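Local coordinates for protein histidine phosphotransferase (Caulobacter crescentus, PDB 2OOC) that probably relays phosphoryl groups through a histidine in a phosphorelay and is an essential regulator of stalk biogenesis, at residues 10-16 with 64-70; 31-35 with 96-102. One frame throughout, in Å; residues are numbered along the deposited sequence. Where two conformers were deposited one is given.

Contact 1. Residues 10-16 with 64-70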
loop_
_atom_site.group_PDB
_atom_site.type_symbol
_atom_site.label_atom_id
_atom_site.label_comp_id
_atom_site.label_asym_id
_atom_site.label_seq_id
_atom_site.Cartn_x
_atom_site.Cartn_y
_atom_site.Cartn_z
ATOM N N ALA A 10 -0.070 4.517 -8.661
ATOM C CA ALA A 10 -0.482 3.299 -7.924
ATOM C C ALA A 10 -1.575 3.595 -6.899
ATOM O O ALA A 10 -2.430 2.719 -6.581
ATOM C CB ALA A 10 0.770 2.660 -7.218
ATOM N N VAL A 11 -1.541 4.794 -6.325
ATOM C CA VAL A 11 -2.431 5.135 -5.204
ATOM C C VAL A 11 -3.367 6.265 -5.577
ATOM O O VAL A 11 -2.940 7.270 -6.102
ATOM C CB VAL A 11 -1.627 5.483 -3.981
ATOM C CG1 VAL A 11 -2.484 5.794 -2.779
ATOM C CG2 VAL A 11 -0.719 4.319 -3.614
ATOM N N ASP A 12 -4.656 6.064 -5.287
ATOM C CA ASP A 12 -5.657 7.076 -5.528
ATOM C C ASP A 12 -5.686 7.997 -4.358
ATOM O O ASP A 12 -6.391 7.710 -3.353
ATOM C CB ASP A 12 -7.034 6.383 -5.681
ATOM C CG ASP A 12 -8.057 7.299 -6.241
ATOM O OD1 ASP A 12 -7.926 8.525 -5.993
ATOM O OD2 ASP A 12 -8.989 6.770 -6.900
ATOM N N PHE A 13 -4.924 9.093 -4.389
ATOM C CA PHE A 13 -4.807 9.903 -3.204
ATOM C C PHE A 13 -6.094 10.682 -2.915
ATOM O O PHE A 13 -6.355 11.109 -1.787
ATOM C CB PHE A 13 -3.551 10.822 -3.250
ATOM C CG PHE A 13 -2.275 10.072 -3.044
ATOM C CD1 PHE A 13 -1.953 9.552 -1.812
ATOM C CD2 PHE A 13 -1.442 9.858 -4.076
ATOM C CE1 PHE A 13 -0.738 8.824 -1.635
ATOM C CE2 PHE A 13 -0.276 9.142 -3.886
ATOM C CZ PHE A 13 0.071 8.633 -2.701
ATOM N N ALA A 14 -6.945 10.830 -3.948
ATOM C CA ALA A 14 -8.261 11.444 -3.710
ATOM C C ALA A 14 -9.085 10.595 -2.728
ATOM O O ALA A 14 -9.795 11.108 -1.840
ATOM C CB ALA A 14 -8.975 11.592 -5.007
ATOM N N TYR A 15 -9.003 9.276 -2.882
ATOM C CA TYR A 15 -9.692 8.343 -1.982
ATOM C C TYR A 15 -9.221 8.509 -0.555
ATOM O O TYR A 15 -9.993 8.687 0.384
ATOM C CB TYR A 15 -9.519 6.899 -2.478
ATOM C CG TYR A 15 -10.228 5.884 -1.622
ATOM C CD1 TYR A 15 -9.625 5.403 -0.459
ATOM C CD2 TYR A 15 -11.508 5.434 -1.933
ATOM C CE1 TYR A 15 -10.290 4.530 0.369
ATOM C CE2 TYR A 15 -12.177 4.542 -1.111
ATOM C CZ TYR A 15 -11.536 4.101 0.036
ATOM O OH TYR A 15 -12.232 3.189 0.778
ATOM N N LEU A 16 -7.895 8.545 -0.412
ATOM C CA LEU A 16 -7.340 8.700 0.929
ATOM C C LEU A 16 -7.676 10.066 1.556
ATOM O O LEU A 16 -8.077 10.168 2.717
ATOM C CB LEU A 16 -5.831 8.512 0.875
ATOM C CG LEU A 16 -5.236 8.491 2.287
ATOM C CD1 LEU A 16 -5.993 7.552 3.253
ATOM C CD2 LEU A 16 -3.785 8.116 2.124
ATOM N N ARG A 64 -6.553 -1.675 -0.012
ATOM C CA ARG A 64 -7.900 -1.176 -0.321
ATOM C C ARG A 64 -8.296 -0.099 0.678
ATOM O O ARG A 64 -9.070 0.802 0.347
ATOM C CB ARG A 64 -8.884 -2.349 -0.389
ATOM C CG ARG A 64 -8.680 -3.139 -1.649
ATOM C CD ARG A 64 -9.447 -4.419 -1.706
ATOM N NE ARG A 64 -9.365 -5.036 -3.016
ATOM C CZ ARG A 64 -9.866 -6.253 -3.225
ATOM N NH1 ARG A 64 -10.399 -6.933 -2.212
ATOM N NH2 ARG A 64 -9.835 -6.774 -4.432
ATOM N N GLY A 65 -7.701 -0.135 1.855
ATOM C CA GLY A 65 -7.985 0.818 2.903
ATOM C C GLY A 65 -7.481 2.191 2.576
ATOM O O GLY A 65 -8.095 3.179 2.939
ATOM N N VAL A 66 -6.331 2.266 1.917
ATOM C CA VAL A 66 -5.675 3.527 1.573
ATOM C C VAL A 66 -5.787 4.007 0.136
ATOM O O VAL A 66 -5.255 5.074 -0.202
ATOM C CB VAL A 66 -4.217 3.469 1.967
ATOM C CG1 VAL A 66 -4.138 3.006 3.442
ATOM C CG2 VAL A 66 -3.314 2.629 0.977
ATOM N N GLY A 67 -6.480 3.283 -0.732
ATOM C CA GLY A 67 -6.600 3.716 -2.098
ATOM C C GLY A 67 -5.598 3.098 -3.050
ATOM O O GLY A 67 -5.537 3.530 -4.170
ATOM N N ALA A 68 -4.833 2.089 -2.652
ATOM C CA ALA A 68 -3.878 1.370 -3.533
ATOM C C ALA A 68 -4.661 0.262 -4.184
ATOM O O ALA A 68 -4.467 -0.930 -3.899
ATOM C CB ALA A 68 -2.685 0.822 -2.749
ATOM N N PHE A 69 -5.570 0.653 -5.064
ATOM C CA PHE A 69 -6.553 -0.299 -5.604
ATOM C C PHE A 69 -5.923 -1.322 -6.514
ATOM O O PHE A 69 -6.335 -2.480 -6.472
ATOM C CB PHE A 69 -7.747 0.425 -6.255
ATOM C CG PHE A 69 -8.576 1.145 -5.243
ATOM C CD1 PHE A 69 -9.127 0.446 -4.192
ATOM C CD2 PHE A 69 -8.720 2.522 -5.281
ATOM C CE1 PHE A 69 -9.862 1.084 -3.197
ATOM C CE2 PHE A 69 -9.469 3.155 -4.290
ATOM C CZ PHE A 69 -10.010 2.436 -3.263
ATOM N N ASN A 70 -4.946 -0.900 -7.326
ATOM C CA ASN A 70 -4.256 -1.870 -8.179
ATOM C C ASN A 70 -3.565 -2.968 -7.345
ATOM O O ASN A 70 -3.680 -4.137 -7.644
ATOM C CB ASN A 70 -3.229 -1.191 -9.052
ATOM C CG ASN A 70 -2.347 -2.228 -9.836
ATOM O OD1 ASN A 70 -2.857 -2.946 -10.740
ATOM N ND2 ASN A 70 -1.049 -2.333 -9.465
HETATM O O HOH W 1 -4.456 1.886 -7.889
HETATM O O HOH W 2 -11.164 2.650 3.215
HETATM O O HOH W 3 -11.912 0.670 -0.091
#
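At the last turn of helix 52-66, the carbonyls of R64 and G65 each accept from a water that also bonds Y15 OH, so the hydroxyl is tied to two peptide oxygens. V66 turns its side chain onto V30 and F34 of helix 24-41, while V66 O lies 3.6 Å from L16 CB. G67 then leaves the helix with positive phi; a side chain here would strike D12 O, and only a glycine fits. G67 O accepts from D12 N (2.9 Å, nearly linear); D12 is also the N-cap of helix 13-19, its OD1 accepting weak bonds from A14 N and Y15 N. An N-terminal helix is thus docked on the tight turn joining two helices of an Hpt bundle. A68, its CB 4.1 Å from V11 CG2, centres an inverse gamma turn at the N-cap position of helix 69-79. F69 presents its ring edge to the face of Y15, a T-shaped pair with centroids 5.0 Å apart and planes at 88°. A water links N70 N to A10 O.

Contact 2. Residues 31-35 with 96-102; sequences LALFR and LLDIAAY
Two regular alpha-helical segments, 31-35 and 96-102, run roughly antiparallel: their axes come within 10.7 Å at a signed crossing angle of -143°. L31 stands opposite I99 (CA to CA 6.7 Å) and R35 opposite L96 (7.3 Å). I99 (m, t) is the main bump. This beta-branched side chain points straight across into a hollow lined by L31 and the residues three and four further on, F34 and R35, which share one helical face. I99 CG2 lies 3.9 Å from L31 CD2 and 3.6 Å from R35 CD, and I99 CD1 meets F34 CD2 at 3.4 Å. In return L31 (m, t) fits between I99 and Y102, with L31 CD1 3.7 Å from Y102 CD1. F34, with chi1 t, reaches in beside I99 and meets L96 CD2 with its ring edge at F34 CE2 (3.8 Å). At the border R35 (m, t, p) folds its aliphatic part over I99 and L96 (R35 CG to L96 CD2, 3.9 Å). Its charged end stays near solvent, where R35 NH1 lies 3.7 Å from A100 CB and a water bridges NH1 to L96 O. Such interlocked apolar faces without direct hydrogen bonds are characteristic of helical-bundle cores, here that of the Hpt fold. Beyond the pair, F34 also packs on A62 and V66 of helix 52-66, L31 on L16 of helix 13-19, and Y102 OH hydrogen-bonds E17.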
loop_
_atom_site.group_PDB
_atom_site.type_symbol
_atom_site.label_atom_id
_atom_site.label_comp_id
_atom_site.label_asym_id
_atom_site.label_seq_id
_atom_site.Cartn_x
_atom_site.Cartn_y
_atom_site.Cartn_z
ATOM N N LEU A 31 -0.996 7.031 6.044
ATOM C CA LEU A 31 0.185 6.704 5.213
ATOM C C LEU A 31 1.258 6.052 6.095
ATOM O O LEU A 31 1.907 5.052 5.728
ATOM C CB LEU A 31 0.761 7.893 4.464
ATOM C CG LEU A 31 -0.166 8.474 3.394
ATOM C CD1 LEU A 31 0.541 9.607 2.794
ATOM C CD2 LEU A 31 -0.625 7.343 2.443
ATOM N N ALA A 32 1.468 6.603 7.300
ATOM C CA ALA A 32 2.438 6.014 8.208
ATOM C C ALA A 32 2.048 4.600 8.686
ATOM O O ALA A 32 2.890 3.706 8.695
ATOM C CB ALA A 32 2.691 6.955 9.382
ATOM N N LEU A 33 0.758 4.384 8.942
ATOM C CA LEU A 33 0.282 3.063 9.291
ATOM C C LEU A 33 0.482 2.064 8.158
ATOM O O LEU A 33 0.894 0.937 8.393
ATOM C CB LEU A 33 -1.216 3.153 9.646
ATOM C CG LEU A 33 -1.547 3.889 10.956
ATOM C CD1 LEU A 33 -3.135 4.043 11.121
ATOM C CD2 LEU A 33 -0.885 3.189 12.141
ATOM N N PHE A 34 0.228 2.486 6.938
ATOM C CA PHE A 34 0.365 1.599 5.806
ATOM C C PHE A 34 1.831 1.204 5.641
ATOM O O PHE A 34 2.144 0.053 5.401
ATOM C CB PHE A 34 -0.106 2.240 4.520
ATOM C CG PHE A 34 0.017 1.337 3.318
ATOM C CD1 PHE A 34 -1.012 0.455 2.993
ATOM C CD2 PHE A 34 1.156 1.313 2.549
ATOM C CE1 PHE A 34 -0.850 -0.393 1.911
ATOM C CE2 PHE A 34 1.319 0.507 1.453
ATOM C CZ PHE A 34 0.313 -0.400 1.157
ATOM N N ARG A 35 2.727 2.171 5.803
ATOM C CA ARG A 35 4.143 1.885 5.652
ATOM C C ARG A 35 4.602 0.900 6.727
ATOM O O ARG A 35 5.419 0.033 6.487
ATOM C CB ARG A 35 4.992 3.179 5.626
ATOM C CG ARG A 35 4.987 3.832 4.249
ATOM C CD ARG A 35 5.327 5.323 4.293
ATOM N NE ARG A 35 6.533 5.611 5.070
ATOM C CZ ARG A 35 7.718 5.991 4.570
ATOM N NH1 ARG A 35 7.903 6.129 3.258
ATOM N NH2 ARG A 35 8.742 6.227 5.404
ATOM N N LEU A 96 4.316 1.905 -2.513
ATOM C CA LEU A 96 5.223 2.537 -1.578
ATOM C C LEU A 96 5.940 3.769 -2.205
ATOM O O LEU A 96 6.202 4.758 -1.553
ATOM C CB LEU A 96 6.197 1.524 -0.998
ATOM C CG LEU A 96 5.521 0.573 -0.018
ATOM C CD1 LEU A 96 6.507 -0.543 0.258
ATOM C CD2 LEU A 96 5.081 1.186 1.328
ATOM N N LEU A 97 6.255 3.645 -3.498
ATOM C CA LEU A 97 6.904 4.709 -4.266
ATOM C C LEU A 97 6.059 5.954 -4.230
ATOM O O LEU A 97 6.518 7.048 -3.930
ATOM C CB LEU A 97 7.068 4.199 -5.702
ATOM C CG LEU A 97 7.591 5.263 -6.637
ATOM C CD1 LEU A 97 9.118 5.455 -6.423
ATOM C CD2 LEU A 97 7.371 4.747 -8.055
ATOM N N ASP A 98 4.770 5.721 -4.486
ATOM C CA ASP A 98 3.763 6.788 -4.518
ATOM C C ASP A 98 3.568 7.430 -3.143
ATOM O O ASP A 98 3.563 8.626 -3.005
ATOM C CB ASP A 98 2.407 6.197 -4.977
ATOM C CG ASP A 98 2.163 6.331 -6.443
ATOM O OD1 ASP A 98 3.166 6.238 -7.182
ATOM O OD2 ASP A 98 0.963 6.513 -6.809
ATOM N N ILE A 99 3.425 6.583 -2.150
ATOM C CA ILE A 99 3.180 7.040 -0.783
ATOM C C ILE A 99 4.347 7.835 -0.254
ATOM O O ILE A 99 4.163 8.918 0.334
ATOM C CB ILE A 99 2.868 5.838 0.114
ATOM C CG1 ILE A 99 1.454 5.352 -0.223
ATOM C CG2 ILE A 99 3.018 6.194 1.604
ATOM C CD1 ILE A 99 1.184 3.976 0.371
ATOM N N ALA A 100 5.571 7.347 -0.481
ATOM C CA ALA A 100 6.750 8.066 -0.029
ATOM C C ALA A 100 6.885 9.432 -0.700
ATOM O O ALA A 100 7.236 10.469 -0.128
ATOM C CB ALA A 100 8.028 7.239 -0.225
ATOM N N ALA A 101 6.577 9.470 -1.987
ATOM C CA ALA A 101 6.639 10.693 -2.758
ATOM C C ALA A 101 5.594 11.739 -2.342
ATOM O O ALA A 101 5.842 12.943 -2.353
ATOM C CB ALA A 101 6.525 10.383 -4.284
ATOM N N TYR A 102 4.394 11.255 -1.972
ATOM C CA TYR A 102 3.335 12.122 -1.498
ATOM C C TYR A 102 3.750 12.750 -0.179
ATOM O O TYR A 102 3.572 13.952 -0.012
ATOM C CB TYR A 102 2.076 11.331 -1.318
ATOM C CG TYR A 102 0.838 12.104 -0.875
ATOM C CD1 TYR A 102 0.651 12.406 0.448
ATOM C CD2 TYR A 102 -0.131 12.475 -1.779
ATOM C CE1 TYR A 102 -0.485 13.052 0.880
ATOM C CE2 TYR A 102 -1.293 13.121 -1.356
ATOM C CZ TYR A 102 -1.443 13.406 -0.027
ATOM O OH TYR A 102 -2.563 14.056 0.450
HETATM O O HOH W 4 6.639 4.439 1.278
#

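How the contacts relate
The segments alternate along the chain: 10-16, 31-35, 64-70, then 96-102. The two contacts therefore cross along the chain, and their centres lie about 11 Å apart. Contact 2 joins helices 24-41 and 85-111; contact 1 fixes the short helix 13-19 and its lead-in to the turn between helices 52-66 and 69-79. Together they draw on all five helices. They also touch directly: V11 N probably bonds D98 OD2, L16 CD2 lies 3.3 Å from L31 CD2, and the rings of F13 and Y102 stack. The N-terminal segment is thus held by both helical pairs of the bundle, consistent with a compact, all-helical Hpt scaffold for phosphotransfer.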